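LanC-like protein GCR2 (PDB 3T33) is a zinc-binding member of the LanC-like family of lanthionine-cyclase relatives that may take part in abscisic acid signalling. Local coordinates at residues T38-L41 with S42-Y45; G83-G86 with T87-L90; I160-P163 with S164-Y168. All coordinates share one frame; numbering follows the deposited sequence.

Contact 1: T38-L41 with S42-Y45; sequences TKLL and SLPY
Thr38 O illustrates how the last turn of a helix can reuse one acceptor: Ser42 holds it twice, through its backbone N at 3.2 Å and through its hydroxyl OG at 3.0 Å. The two donors come from opposite faces of the carbonyl plane. With chi1 near -52°, OG stands beside its own backbone N, and this turns the hydroxyl back along the helix; this hydroxyl bond belongs to one of two modelled conformers of Ser42 and is therefore less certain than the backbone bond. One residue on, Leu43 N donates to Lys39 O at 3.2 Å, the last i+4 bond within the segment, and makes a weak second bond to Leu40 O. Leu43 then abandons helical backbone angles, and its CB lies against Leu40 O at 3.1 Å. Its first torsion, -125°, is away from any staggered value, consistent with some strain where the chain leaves the helix. Leu40 CD2 and Leu43 CD2 meet at 4.0 Å, the two side chains crossing at a slant. Pro44 follows at the N-cap position of the next helix, making the segment a short joint between helices 36-42 and 45-69. Leu43 packs on Phe48 of helix 45-69, Leu40 on Leu367 of helix 353-375, and Lys360 NZ of that same helix bonds the carbonyls of Leu41 and Leu43, at the C-terminal end of helix 36-42 and just beyond.

Contact 2: G83-G86 with T87-L90; sequences GVLG and TAYL
Val84, Leu85 and Gly86 offer their carbonyl oxygens to Ala88, Tyr89 and Leu90, the i+4 pattern of an alpha helix, seen here near the start of helix 84-98 in the all-helical, alpha/alpha-toroid type of fold of the LanC-like family. Among these backbone bonds, Tyr89 N to Leu85 O is the shortest at 2.8 Å. Ala88 N reaches Val84 O at 3.1 Å, lies in the carbonyl plane and is the straightest of the three (162° at the hydrogen). Val84 O also takes a weak bond from Thr87 N at 3.0 Å. Leu90 N closes on Gly86 O at 3.1 Å.

Apolar contact between the two segments is slight. Leu85 CD1 touches Ala88 CB at 4.2 Å, and both residues also rest on Leu136 of helix 130-144. Leu85 gets there with CG anti to its amide nitrogen (chi1 -159°). Tyr89 also packs on Leu136, and its ring meets that of Tyr397 with the planes about 35° apart.

Thr87 brings a buried hydroxyl. Its OG1 stands beside its own backbone N and hydrogen-bonds to Thr67 OG1 of helix 45-69, so the hydroxyl is satisfied between helices, while Thr87 CB lies 3.3 Å from Val84 O.

Contact 3: I160-P163 with S164-Y168; sequences IRLP and SDLPY
Pro163 and Leu166 close a type I beta turn, with Leu166 N donating to Pro163 O at 3.1 Å in a nearly straight bond (172°) that approaches from well above the carbonyl plane. Ser164 and Asp165 occupy the two corner positions, and Pro163 CB rests 3.8 Å from Asp165 CB. The bond brings the side chain of Leu166 back to the proline ring: Leu166 CG lies 3.8 Å from Pro163 CD, the leucine side chain running diagonally to the ring. Leu166 CD1 reaches on to Leu162 CD2 at 4.1 Å, the leucines crossing at about a right angle. Leu166 thus touches both residues that precede the corner, making a small apolar cluster on a turn whose Pro163, Ser164 and Asp165 are exposed. Its chi1 of -96° lies off a staggered value, consistent with some strain in holding this position.

The turn belongs to the surface loop that joins helix 147-158 to helix 174-188. Leu162 and Leu166 both rest on Val124, Leu162 also touching Tyr177 of helix 174-188 and Val201 of helix 195-212. Beyond the turn, Pro167 bonds through the backbone with Arg174, and Tyr168 with Ala175, at the start of helix 174-188.

The three contacts follow one another along the chain and do not touch, yet helices connect them. Helix 45-69 begins at contact 1 and supplies Val63 and Thr67 to contact 2; the centres of these two contacts are 31 Å apart. Helix 130-144 touches both contact 2 and contact 3, meeting Leu85 through Val133 and Leu136 and the 160-163 segment through Tyr130 and Ala131; those centres are 24 Å apart and the nearest atoms about 11 Å. Contacts 1 and 3 lie on opposite sides of the chain's centre, 48 Å between centres. All three stand away from the zinc held by Cys288, Cys333 and His334.

Contact 1: T38-L41 with S42-Y45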
loop_
_atom_site.group_PDB
_atom_site.type_symbol
_atom_site.label_atom_id
_atom_site.label_comp_id
_atom_site.label_asym_id
_atom_site.label_seq_id
_atom_site.Cartn_x
_atom_site.Cartn_y
_atom_site.Cartn_z
ATOM N N THR A 38 3.110 1.955 26.538
ATOM C CA THR A 38 4.504 1.583 26.718
ATOM C C THR A 38 4.569 0.109 26.974
ATOM O O THR A 38 5.515 -0.531 26.599
ATOM C CB THR A 38 5.200 2.361 27.911
ATOM O OG1 THR A 38 4.337 2.282 29.055
ATOM C CG2 THR A 38 5.410 3.849 27.560
ATOM N N LYS A 39 3.568 -0.439 27.646
ATOM C CA LYS A 39 3.578 -1.872 27.917
ATOM C C LYS A 39 3.468 -2.662 26.603
ATOM O O LYS A 39 4.206 -3.618 26.400
ATOM C CB LYS A 39 2.476 -2.238 28.922
ATOM C CG LYS A 39 2.779 -1.555 30.306
ATOM C CD LYS A 39 1.840 -2.015 31.439
ATOM C CE LYS A 39 2.172 -1.320 32.789
ATOM N NZ LYS A 39 1.945 -2.216 33.995
ATOM N N LEU A 40 2.578 -2.243 25.710
ATOM C CA LEU A 40 2.525 -2.811 24.358
ATOM C C LEU A 40 3.914 -2.776 23.683
ATOM O O LEU A 40 4.380 -3.768 23.126
ATOM C CB LEU A 40 1.523 -2.032 23.488
ATOM C CG LEU A 40 0.042 -2.214 23.756
ATOM C CD1 LEU A 40 -0.832 -1.251 22.924
ATOM C CD2 LEU A 40 -0.227 -3.610 23.316
ATOM N N LEU A 41 4.594 -1.640 23.758
ATOM C CA LEU A 41 5.838 -1.513 23.015
ATOM C C LEU A 41 6.917 -2.467 23.523
ATOM O O LEU A 41 7.744 -2.920 22.745
ATOM C CB LEU A 41 6.344 -0.069 23.038
ATOM C CG LEU A 41 5.461 0.945 22.286
ATOM C CD1 LEU A 41 5.799 2.346 22.719
ATOM C CD2 LEU A 41 5.676 0.817 20.816
ATOM N N SER A 42 6.911 -2.754 24.824
ATOM C CA SER A 42 7.899 -3.631 25.482
ATOM C C SER A 42 7.640 -5.106 25.173
ATOM O O SER A 42 8.550 -5.923 25.207
ATOM C CB SER A 42 7.876 -3.436 27.018
ATOM O OG SER A 42 7.990 -2.067 27.410
ATOM N N LEU A 43 6.382 -5.437 24.911
ATOM C CA LEU A 43 5.931 -6.792 24.603
ATOM C C LEU A 43 6.849 -7.549 23.596
ATOM O O LEU A 43 7.291 -6.973 22.576
ATOM C CB LEU A 43 4.543 -6.673 24.051
ATOM C CG LEU A 43 3.352 -7.422 24.625
ATOM C CD1 LEU A 43 3.298 -7.458 26.169
ATOM C CD2 LEU A 43 2.060 -6.800 24.063
ATOM N N PRO A 44 7.203 -8.822 23.926
ATOM C CA PRO A 44 7.914 -9.570 22.910
ATOM C C PRO A 44 6.973 -9.875 21.688
ATOM O O PRO A 44 5.747 -10.005 21.820
ATOM C CB PRO A 44 8.384 -10.832 23.649
ATOM C CG PRO A 44 7.525 -10.963 24.796
ATOM C CD PRO A 44 6.854 -9.666 25.090
ATOM N N TYR A 45 7.580 -9.964 20.521
ATOM C CA TYR A 45 6.846 -9.985 19.283
ATOM C C TYR A 45 5.772 -11.066 19.191
ATOM O O TYR A 45 4.682 -10.802 18.729
ATOM C CB TYR A 45 7.775 -10.007 18.093
ATOM C CG TYR A 45 7.068 -9.403 16.904
ATOM C CD1 TYR A 45 6.425 -10.204 15.951
ATOM C CD2 TYR A 45 6.978 -8.012 16.761
ATOM C CE1 TYR A 45 5.742 -9.613 14.869
ATOM C CE2 TYR A 45 6.278 -7.437 15.705
ATOM C CZ TYR A 45 5.688 -8.242 14.774
ATOM O OH TYR A 45 5.050 -7.630 13.756
#

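Contact 2: G83-G86 with T87-L90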
loop_
_atom_site.group_PDB
_atom_site.type_symbol
_atom_site.label_atom_id
_atom_site.label_comp_id
_atom_site.label_asym_id
_atom_site.label_seq_id
_atom_site.Cartn_x
_atom_site.Cartn_y
_atom_site.Cartn_z
ATOM N N GLY A 83 -14.814 0.588 -2.013
ATOM C CA GLY A 83 -15.990 -0.264 -2.150
ATOM C C GLY A 83 -15.804 -1.654 -1.582
ATOM O O GLY A 83 -14.902 -1.917 -0.715
ATOM N N VAL A 84 -16.587 -2.577 -2.109
ATOM C CA VAL A 84 -16.756 -3.835 -1.460
ATOM C C VAL A 84 -15.584 -4.780 -1.739
ATOM O O VAL A 84 -15.327 -5.700 -0.982
ATOM C CB VAL A 84 -18.154 -4.437 -1.813
ATOM C CG1 VAL A 84 -18.229 -5.906 -1.404
ATOM C CG2 VAL A 84 -19.237 -3.611 -1.126
ATOM N N LEU A 85 -14.853 -4.511 -2.809
ATOM C CA LEU A 85 -13.673 -5.273 -3.091
ATOM C C LEU A 85 -12.601 -5.094 -1.974
ATOM O O LEU A 85 -11.855 -6.025 -1.693
ATOM C CB LEU A 85 -13.089 -4.929 -4.482
ATOM C CG LEU A 85 -12.179 -6.077 -4.960
ATOM C CD1 LEU A 85 -12.945 -7.381 -5.423
ATOM C CD2 LEU A 85 -11.209 -5.641 -6.041
ATOM N N GLY A 86 -12.545 -3.913 -1.367
ATOM C CA GLY A 86 -11.733 -3.678 -0.158
ATOM C C GLY A 86 -12.023 -4.717 0.906
ATOM O O GLY A 86 -11.123 -5.266 1.522
ATOM N N THR A 87 -13.278 -5.070 1.057
ATOM C CA THR A 87 -13.669 -6.067 2.039
ATOM C C THR A 87 -13.238 -7.446 1.618
ATOM O O THR A 87 -12.659 -8.176 2.442
ATOM C CB THR A 87 -15.202 -6.005 2.265
ATOM O OG1 THR A 87 -15.512 -4.709 2.808
ATOM C CG2 THR A 87 -15.665 -7.079 3.193
ATOM N N ALA A 88 -13.466 -7.808 0.344
ATOM C CA ALA A 88 -12.999 -9.070 -0.145
ATOM C C ALA A 88 -11.481 -9.224 0.056
ATOM O O ALA A 88 -10.971 -10.304 0.402
ATOM C CB ALA A 88 -13.347 -9.222 -1.677
ATOM N N TYR A 89 -10.738 -8.162 -0.212
ATOM C CA TYR A 89 -9.284 -8.245 -0.098
ATOM C C TYR A 89 -8.841 -8.435 1.334
ATOM O O TYR A 89 -7.933 -9.189 1.633
ATOM C CB TYR A 89 -8.616 -7.003 -0.765
ATOM C CG TYR A 89 -7.206 -7.273 -1.213
ATOM C CD1 TYR A 89 -6.793 -8.524 -1.676
ATOM C CD2 TYR A 89 -6.238 -6.288 -1.078
ATOM C CE1 TYR A 89 -5.440 -8.752 -2.037
ATOM C CE2 TYR A 89 -4.931 -6.502 -1.430
ATOM C CZ TYR A 89 -4.525 -7.706 -1.923
ATOM O OH TYR A 89 -3.160 -7.791 -2.237
ATOM N N LEU A 90 -9.513 -7.762 2.228
ATOM C CA LEU A 90 -9.228 -7.922 3.659
ATOM C C LEU A 90 -9.481 -9.389 4.076
ATOM O O LEU A 90 -8.733 -9.967 4.896
ATOM C CB LEU A 90 -10.066 -6.935 4.462
ATOM C CG LEU A 90 -10.035 -7.221 5.999
ATOM C CD1 LEU A 90 -8.610 -7.092 6.585
ATOM C CD2 LEU A 90 -11.049 -6.289 6.741
#

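Contact 3: I160-P163 with S164-Y168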
loop_
_atom_site.group_PDB
_atom_site.type_symbol
_atom_site.label_atom_id
_atom_site.label_comp_id
_atom_site.label_asym_id
_atom_site.label_seq_id
_atom_site.Cartn_x
_atom_site.Cartn_y
_atom_site.Cartn_z
ATOM N N ILE A 160 -10.295 -6.783 -20.860
ATOM C CA ILE A 160 -10.057 -5.364 -20.600
ATOM C C ILE A 160 -9.246 -4.714 -21.712
ATOM O O ILE A 160 -8.242 -5.263 -22.161
ATOM C CB ILE A 160 -9.402 -5.133 -19.177
ATOM C CG1 ILE A 160 -10.421 -5.444 -18.055
ATOM C CG2 ILE A 160 -8.921 -3.717 -18.994
ATOM C CD1 ILE A 160 -9.787 -5.779 -16.689
ATOM N N ARG A 161 -9.666 -3.525 -22.136
ATOM C CA ARG A 161 -8.919 -2.767 -23.125
ATOM C C ARG A 161 -8.628 -1.362 -22.622
ATOM O O ARG A 161 -9.415 -0.794 -21.863
ATOM C CB ARG A 161 -9.725 -2.672 -24.435
ATOM C CG ARG A 161 -10.111 -4.034 -25.054
ATOM C CD ARG A 161 -8.904 -4.660 -25.736
ATOM N NE ARG A 161 -9.326 -5.989 -26.201
ATOM C CZ ARG A 161 -9.233 -7.106 -25.484
ATOM N NH1 ARG A 161 -8.717 -7.073 -24.218
ATOM N NH2 ARG A 161 -9.716 -8.243 -26.005
ATOM N N LEU A 162 -7.508 -0.791 -23.047
ATOM C CA LEU A 162 -7.117 0.523 -22.564
ATOM C C LEU A 162 -7.406 1.600 -23.579
ATOM O O LEU A 162 -6.728 1.616 -24.606
ATOM C CB LEU A 162 -5.617 0.554 -22.265
ATOM C CG LEU A 162 -5.109 -0.662 -21.488
ATOM C CD1 LEU A 162 -3.592 -0.643 -21.462
ATOM C CD2 LEU A 162 -5.675 -0.636 -20.057
ATOM N N PRO A 163 -8.345 2.534 -23.290
ATOM C CA PRO A 163 -8.510 3.684 -24.231
ATOM C C PRO A 163 -7.207 4.443 -24.437
ATOM O O PRO A 163 -6.433 4.555 -23.499
ATOM C CB PRO A 163 -9.510 4.605 -23.517
ATOM C CG PRO A 163 -10.060 3.878 -22.343
ATOM C CD PRO A 163 -9.142 2.699 -22.053
ATOM N N SER A 164 -6.953 5.000 -25.632
ATOM C CA SER A 164 -5.719 5.803 -25.863
ATOM C C SER A 164 -5.695 7.055 -24.983
ATOM O O SER A 164 -4.665 7.718 -24.775
ATOM C CB SER A 164 -5.612 6.211 -27.336
ATOM O OG SER A 164 -6.633 7.159 -27.661
ATOM N N ASP A 165 -6.874 7.344 -24.485
ATOM C CA ASP A 165 -7.218 8.423 -23.582
ATOM C C ASP A 165 -6.648 8.304 -22.115
ATOM O O ASP A 165 -6.532 9.304 -21.382
ATOM C CB ASP A 165 -8.757 8.323 -23.504
ATOM C CG ASP A 165 -9.405 9.606 -23.209
ATOM O OD1 ASP A 165 -8.668 10.570 -22.969
ATOM O OD2 ASP A 165 -10.657 9.660 -23.222
ATOM N N LEU A 166 -6.354 7.089 -21.669
ATOM C CA LEU A 166 -6.077 6.846 -20.220
ATOM C C LEU A 166 -4.899 7.619 -19.679
ATOM O O LEU A 166 -3.984 7.900 -20.406
ATOM C CB LEU A 166 -5.837 5.361 -19.983
ATOM C CG LEU A 166 -7.035 4.522 -19.518
ATOM C CD1 LEU A 166 -6.456 3.219 -19.031
ATOM C CD2 LEU A 166 -7.866 5.179 -18.416
ATOM N N PRO A 167 -4.911 7.980 -18.392
ATOM C CA PRO A 167 -3.639 8.526 -17.845
ATOM C C PRO A 167 -2.560 7.464 -17.567
ATOM O O PRO A 167 -2.726 6.315 -17.960
ATOM C CB PRO A 167 -4.062 9.231 -16.567
ATOM C CG PRO A 167 -5.427 8.711 -16.234
ATOM C CD PRO A 167 -6.052 8.128 -17.465
ATOM N N TYR A 168 -1.469 7.843 -16.901
ATOM C CA TYR A 168 -0.350 6.897 -16.673
ATOM C C TYR A 168 -0.173 6.414 -15.228
ATOM O O TYR A 168 0.596 5.492 -14.978
ATOM C CB TYR A 168 0.986 7.474 -17.211
ATOM C CG TYR A 168 0.847 7.700 -18.689
ATOM C CD1 TYR A 168 1.183 6.695 -19.578
ATOM C CD2 TYR A 168 0.260 8.866 -19.189
ATOM C CE1 TYR A 168 1.010 6.841 -20.912
ATOM C CE2 TYR A 168 0.032 9.001 -20.572
ATOM C CZ TYR A 168 0.421 7.978 -21.416
ATOM O OH TYR A 168 0.264 8.053 -22.785
#